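Local coordinates for protein Cyp101j2 (Sphingobium yanoikuyae, PDB 5KYO) that probably hydroxylates 1,8-cineole as a haem-dependent cytochrome P450 monooxygenase of the CYP101 family, at residues H285-H290 / F403-D408; C170-E175 / F424-P429. All blocks are in the same frame, centred on the assembly; numbering follows the deposited sequence.

Contact 1: residues H285-H290 / F403-D408; sequences HLAKDH and FRIEDD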
loop_
_atom_site.group_PDB
_atom_site.type_symbol
_atom_site.label_atom_id
_atom_site.label_comp_id
_atom_site.label_asym_id
_atom_site.label_seq_id
_atom_site.Cartn_x
_atom_site.Cartn_y
_atom_site.Cartn_z
ATOM N N HIS A 285 4.895 7.264 14.924
ATOM C CA HIS A 285 5.990 8.218 14.847
ATOM C C HIS A 285 5.706 9.507 15.624
ATOM O O HIS A 285 6.537 9.989 16.415
ATOM C CB HIS A 285 6.318 8.575 13.404
ATOM C CG HIS A 285 7.481 9.508 13.301
ATOM N ND1 HIS A 285 8.776 9.110 13.566
ATOM C CD2 HIS A 285 7.542 10.832 13.022
ATOM C CE1 HIS A 285 9.587 10.148 13.441
ATOM N NE2 HIS A 285 8.866 11.204 13.111
ATOM N N LEU A 286 4.532 10.074 15.377
ATOM C CA LEU A 286 4.094 11.259 16.076
ATOM C C LEU A 286 4.138 11.013 17.566
ATOM O O LEU A 286 4.474 11.913 18.355
ATOM C CB LEU A 286 2.673 11.647 15.638
ATOM C CG LEU A 286 2.511 12.244 14.238
ATOM C CD1 LEU A 286 1.050 12.271 13.786
ATOM C CD2 LEU A 286 3.141 13.657 14.210
ATOM N N ALA A 287 3.793 9.796 17.959
ATOM C CA ALA A 287 3.770 9.439 19.368
ATOM C C ALA A 287 5.172 9.516 19.989
ATOM O O ALA A 287 5.331 9.840 21.174
ATOM C CB ALA A 287 3.185 8.046 19.536
ATOM N N LYS A 288 6.189 9.220 19.188
ATOM C CA LYS A 288 7.568 9.216 19.683
ATOM C C LYS A 288 8.305 10.539 19.484
ATOM O O LYS A 288 9.150 10.933 20.303
ATOM C CB LYS A 288 8.367 8.107 19.003
ATOM C CG LYS A 288 7.936 6.706 19.386
ATOM C CD LYS A 288 8.361 6.362 20.800
ATOM C CE LYS A 288 8.076 4.907 21.100
ATOM N NZ LYS A 288 8.559 4.465 22.431
ATOM N N ASP A 289 8.001 11.216 18.388
ATOM C CA ASP A 289 8.721 12.426 17.980
ATOM C C ASP A 289 7.994 13.630 18.596
ATOM O O ASP A 289 7.152 14.252 17.962
ATOM C CB ASP A 289 8.782 12.483 16.432
ATOM C CG ASP A 289 9.643 13.616 15.901
ATOM O OD1 ASP A 289 9.941 14.563 16.666
ATOM O OD2 ASP A 289 10.012 13.574 14.700
ATOM N N HIS A 290 8.273 13.931 19.861
ATOM C CA HIS A 290 7.473 14.954 20.526
ATOM C C HIS A 290 7.734 16.327 19.929
ATOM O O HIS A 290 6.834 17.137 19.882
ATOM C CB HIS A 290 7.711 14.966 22.039
ATOM C CG HIS A 290 9.148 14.987 22.440
ATOM N ND1 HIS A 290 9.926 13.851 22.474
ATOM C CD2 HIS A 290 9.934 16.000 22.872
ATOM C CE1 HIS A 290 11.140 14.169 22.891
ATOM N NE2 HIS A 290 11.169 15.467 23.137
ATOM N N PHE A 403 -0.297 13.299 22.959
ATOM C CA PHE A 403 -0.477 11.884 23.182
ATOM C C PHE A 403 0.882 11.213 23.076
ATOM O O PHE A 403 1.837 11.842 22.641
ATOM C CB PHE A 403 -1.454 11.295 22.152
ATOM C CG PHE A 403 -1.093 11.622 20.724
ATOM C CD1 PHE A 403 -1.429 12.846 20.172
ATOM C CD2 PHE A 403 -0.404 10.699 19.942
ATOM C CE1 PHE A 403 -1.086 13.149 18.874
ATOM C CE2 PHE A 403 -0.073 10.992 18.632
ATOM C CZ PHE A 403 -0.405 12.215 18.098
ATOM N N ARG A 404 0.942 9.938 23.432
ATOM C CA ARG A 404 2.167 9.168 23.258
ATOM C C ARG A 404 1.850 7.684 23.326
ATOM O O ARG A 404 0.738 7.308 23.653
ATOM C CB ARG A 404 3.186 9.538 24.336
ATOM C CG ARG A 404 2.777 9.039 25.712
ATOM C CD ARG A 404 3.930 9.089 26.700
ATOM N NE ARG A 404 3.664 8.255 27.874
ATOM C CZ ARG A 404 4.514 8.092 28.888
ATOM N NH1 ARG A 404 5.677 8.725 28.872
ATOM N NH2 ARG A 404 4.190 7.314 29.920
ATOM N N ILE A 405 2.824 6.838 23.019
ATOM C CA ILE A 405 2.636 5.401 23.204
ATOM C C ILE A 405 2.397 5.124 24.675
ATOM O O ILE A 405 3.083 5.702 25.510
ATOM C CB ILE A 405 3.869 4.588 22.736
ATOM C CG1 ILE A 405 4.241 4.943 21.292
ATOM C CG2 ILE A 405 3.586 3.088 22.887
ATOM C CD1 ILE A 405 3.192 4.549 20.276
ATOM N N GLU A 406 1.447 4.253 25.007
ATOM C CA GLU A 406 1.196 3.963 26.412
ATOM C C GLU A 406 2.467 3.424 27.042
ATOM O O GLU A 406 3.127 2.556 26.466
ATOM C CB GLU A 406 0.052 2.975 26.601
ATOM C CG GLU A 406 -0.297 2.718 28.077
ATOM C CD GLU A 406 -1.656 2.045 28.236
ATOM O OE1 GLU A 406 -1.795 0.876 27.839
ATOM O OE2 GLU A 406 -2.592 2.686 28.746
ATOM N N ASP A 407 2.802 4.002 28.197
ATOM C CA ASP A 407 3.982 3.672 28.982
ATOM C C ASP A 407 5.255 3.861 28.171
ATOM O O ASP A 407 6.323 3.344 28.531
ATOM C CB ASP A 407 3.849 2.246 29.522
ATOM C CG ASP A 407 2.642 2.092 30.453
ATOM O OD1 ASP A 407 2.406 3.012 31.267
ATOM O OD2 ASP A 407 1.925 1.072 30.374
ATOM N N ASP A 408 5.133 4.647 27.099
ATOM C CA ASP A 408 6.185 4.841 26.094
ATOM C C ASP A 408 6.843 3.526 25.679
ATOM O O ASP A 408 8.070 3.454 25.526
ATOM C CB ASP A 408 7.246 5.825 26.614
ATOM C CG ASP A 408 8.120 6.388 25.498
ATOM O OD1 ASP A 408 7.626 6.537 24.355
ATOM O OD2 ASP A 408 9.304 6.696 25.769
HETATM O O HOH W 1 5.717 7.488 22.877
#
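Ala287, in the last turn of helix 273-288, brings its CA to 4.2 Å from that of Arg404, where the short edge strand 404-405 of a three-stranded antiparallel sheet passes the helix end. This is helix-on-sheet packing at the periphery of the cytochrome P450 fold. The methyl of Ala287 points at the strand and meets Ile405 CD1, with CB to CD1 at 3.6 Å, while Leu426 of the adjacent strand touches both residues. Phe403 CG lies between the backbone N and the carbonyl carbon of its own residue (chi1 52°), from where the ring reaches the helix near Ala287 N and places CZ 4.0 Å from Leu286 CB. Lys288, bent at chi2 (-73°), crosses Ile405 at about a right angle, CE against CG1, and carries its ammonium to Asp408. Lys288 NZ forms a salt bridge with Asp408 OD1 at 3.0 Å, approaching from above the carboxylate plane, 64° out of it. The same NZ is hydrogen-bonded to Ala409 O, its strongest partner, and weakly to Asp408 O. One water bridges the segments, donating to Ala287 O and to the Asp408 carboxylate at OD1 and accepting from Ile405 N at 3.0 Å.

Contact 2: residues C170-E175 / F424-P429; sequences CNFTHE and FVLEWP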
loop_
_atom_site.group_PDB
_atom_site.type_symbol
_atom_site.label_atom_id
_atom_site.label_comp_id
_atom_site.label_asym_id
_atom_site.label_seq_id
_atom_site.Cartn_x
_atom_site.Cartn_y
_atom_site.Cartn_z
ATOM N N CYS A 170 -6.386 4.363 23.437
ATOM C CA CYS A 170 -6.986 3.472 22.447
ATOM C C CYS A 170 -5.942 2.603 21.760
ATOM O O CYS A 170 -4.784 2.991 21.605
ATOM C CB CYS A 170 -7.755 4.275 21.396
ATOM S SG CYS A 170 -6.719 5.227 20.232
ATOM N N ASN A 171 -6.370 1.424 21.324
ATOM C CA ASN A 171 -5.592 0.678 20.352
ATOM C C ASN A 171 -5.788 1.364 19.003
ATOM O O ASN A 171 -6.881 1.310 18.422
ATOM C CB ASN A 171 -6.013 -0.791 20.311
ATOM C CG ASN A 171 -5.097 -1.628 19.438
ATOM O OD1 ASN A 171 -5.196 -1.596 18.212
ATOM N ND2 ASN A 171 -4.200 -2.385 20.066
ATOM N N PHE A 172 -4.757 2.059 18.523
ATOM C CA PHE A 172 -4.920 2.928 17.353
ATOM C C PHE A 172 -5.271 2.134 16.095
ATOM O O PHE A 172 -6.156 2.513 15.332
ATOM C CB PHE A 172 -3.653 3.768 17.094
ATOM C CG PHE A 172 -3.759 4.661 15.871
ATOM C CD1 PHE A 172 -4.364 5.913 15.954
ATOM C CD2 PHE A 172 -3.260 4.243 14.639
ATOM C CE1 PHE A 172 -4.482 6.741 14.818
ATOM C CE2 PHE A 172 -3.377 5.049 13.500
ATOM C CZ PHE A 172 -3.990 6.309 13.595
ATOM N N THR A 173 -4.582 1.023 15.872
ATOM C CA THR A 173 -4.833 0.256 14.656
ATOM C C THR A 173 -6.247 -0.326 14.651
ATOM O O THR A 173 -6.984 -0.111 13.695
ATOM C CB THR A 173 -3.793 -0.869 14.451
ATOM O OG1 THR A 173 -2.510 -0.273 14.272
ATOM C CG2 THR A 173 -4.118 -1.681 13.200
ATOM N N HIS A 174 -6.661 -1.011 15.713
ATOM C CA HIS A 174 -7.992 -1.621 15.695
ATOM C C HIS A 174 -9.139 -0.619 15.857
ATOM O O HIS A 174 -10.165 -0.740 15.166
ATOM C CB HIS A 174 -8.110 -2.694 16.772
ATOM C CG HIS A 174 -7.046 -3.739 16.688
ATOM N ND1 HIS A 174 -6.510 -4.152 15.487
ATOM C CD2 HIS A 174 -6.393 -4.434 17.650
ATOM C CE1 HIS A 174 -5.587 -5.070 15.713
ATOM N NE2 HIS A 174 -5.495 -5.259 17.017
ATOM N N GLU A 175 -8.973 0.364 16.746
ATOM C CA GLU A 175 -10.075 1.284 17.063
ATOM C C GLU A 175 -10.204 2.473 16.124
ATOM O O GLU A 175 -11.232 3.164 16.137
ATOM C CB GLU A 175 -9.934 1.798 18.519
ATOM C CG GLU A 175 -10.060 0.690 19.580
ATOM C CD GLU A 175 -9.885 1.201 21.017
ATOM O OE1 GLU A 175 -10.680 2.055 21.453
ATOM O OE2 GLU A 175 -8.941 0.753 21.714
ATOM N N PHE A 424 -0.496 -0.867 18.427
ATOM C CA PHE A 424 0.035 -0.126 19.572
ATOM C C PHE A 424 -1.068 0.673 20.251
ATOM O O PHE A 424 -2.106 0.948 19.663
ATOM C CB PHE A 424 1.176 0.797 19.131
ATOM C CG PHE A 424 0.791 1.761 18.034
ATOM C CD1 PHE A 424 0.873 1.386 16.693
ATOM C CD2 PHE A 424 0.347 3.044 18.340
ATOM C CE1 PHE A 424 0.513 2.281 15.680
ATOM C CE2 PHE A 424 0.003 3.945 17.338
ATOM C CZ PHE A 424 0.074 3.557 16.004
ATOM N N VAL A 425 -0.824 1.048 21.498
ATOM C CA VAL A 425 -1.799 1.774 22.280
ATOM C C VAL A 425 -1.296 3.200 22.482
ATOM O O VAL A 425 -0.110 3.422 22.817
ATOM C CB VAL A 425 -2.044 1.066 23.639
ATOM C CG1 VAL A 425 -2.820 1.946 24.608
ATOM C CG2 VAL A 425 -2.775 -0.264 23.408
ATOM N N LEU A 426 -2.188 4.158 22.252
ATOM C CA LEU A 426 -1.909 5.568 22.504
ATOM C C LEU A 426 -2.629 6.005 23.761
ATOM O O LEU A 426 -3.662 5.460 24.093
ATOM C CB LEU A 426 -2.354 6.441 21.335
ATOM C CG LEU A 426 -1.678 6.260 19.975
ATOM C CD1 LEU A 426 -2.262 7.247 18.958
ATOM C CD2 LEU A 426 -0.163 6.436 20.115
ATOM N N GLU A 427 -2.059 6.979 24.467
ATOM C CA GLU A 427 -2.651 7.508 25.689
ATOM C C GLU A 427 -2.534 9.010 25.657
ATOM O O GLU A 427 -1.606 9.558 25.049
ATOM C CB GLU A 427 -1.965 6.947 26.944
ATOM C CG GLU A 427 -0.501 7.319 27.069
ATOM C CD GLU A 427 0.110 6.893 28.411
ATOM O OE1 GLU A 427 -0.643 6.677 29.382
ATOM O OE2 GLU A 427 1.351 6.754 28.492
ATOM N N TRP A 428 -3.490 9.676 26.305
ATOM C CA TRP A 428 -3.543 11.140 26.358
ATOM C C TRP A 428 -4.189 11.586 27.661
ATOM O O TRP A 428 -4.910 10.812 28.285
ATOM C CB TRP A 428 -4.326 11.711 25.159
ATOM C CG TRP A 428 -5.655 11.129 24.965
ATOM C CD1 TRP A 428 -6.856 11.580 25.483
ATOM C CD2 TRP A 428 -5.995 10.003 24.129
ATOM N NE1 TRP A 428 -7.885 10.781 25.033
ATOM C CE2 TRP A 428 -7.379 9.811 24.213
ATOM C CE3 TRP A 428 -5.228 9.143 23.337
ATOM C CZ2 TRP A 428 -8.042 8.779 23.526
ATOM C CZ3 TRP A 428 -5.880 8.120 22.658
ATOM C CH2 TRP A 428 -7.270 7.943 22.764
ATOM N N PRO A 429 -3.924 12.835 28.087
ATOM C CA PRO A 429 -4.579 13.318 29.301
ATOM C C PRO A 429 -6.075 13.537 29.080
ATOM O O PRO A 429 -6.480 13.965 28.004
ATOM C CB PRO A 429 -3.838 14.635 29.606
ATOM C CG PRO A 429 -3.306 15.080 28.292
ATOM C CD PRO A 429 -2.960 13.817 27.551
#
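Phe172 and Phe424 lie side by side with planes only 15° apart, yet the rings are slid so far, centroids 5.6 Å from each other, that they barely overlap. Phe424 CZ instead touches Phe172 CD2 at 3.7 Å. Phe172 CG is anti to the backbone N (chi1 179°), which lays the ring alongside Leu426, CD1 to CD1. Strand 169-171 pairs antiparallel with 425-427 and turns directly into helix 172-177. Cys170 and Leu426 form the hydrogen-bonded pair, Cys170 N to Leu426 O at 3.0 Å and Leu426 N to Cys170 O at 2.9 Å; Phe172 N adds a bond to Phe424 O. Cys170 SG sits in plane at the edge of the Trp428 indole, 3.8 Å from CH2, and the indole NE1 is held by Arg165 O. Asn171, opposite Val425 in the non-hydrogen-bonded pair, is the N-cap: its OD1 accepts from His174 N in the carbonyl plane at 3.0 Å, while its own N donates to Glu175 OE2, met from above the carboxylate plane. An alanine at Asn171 would remove that acceptor and is likely to leave His174 N without its capping partner. Strand pairing thus satisfies polar backbone groups beside a buried layer of aromatic, aliphatic and sulfur contacts.

How the contacts relate
Contacts 1 and 2, their centres 10 Å apart, meet in one three-stranded antiparallel sheet: strand 425-427 is the middle member, flanked by 169-171 and 404-405. Between the contacts, Glu406 N probably bonds to Val425 O at 2.8 Å, and Arg404 NE forms a salt bridge with Glu427 OE2 at 2.8 Å. Helix 273-288 spans both: its end forms one side of contact 1, while farther back Phe283 stacks on Phe172 and Ser284 touches Phe424. Trp396 of helix 382-399 likewise meets the rings of both Phe403 and Phe172. In contact 2 the side chain of Phe172 lies about 12 Å from the haem.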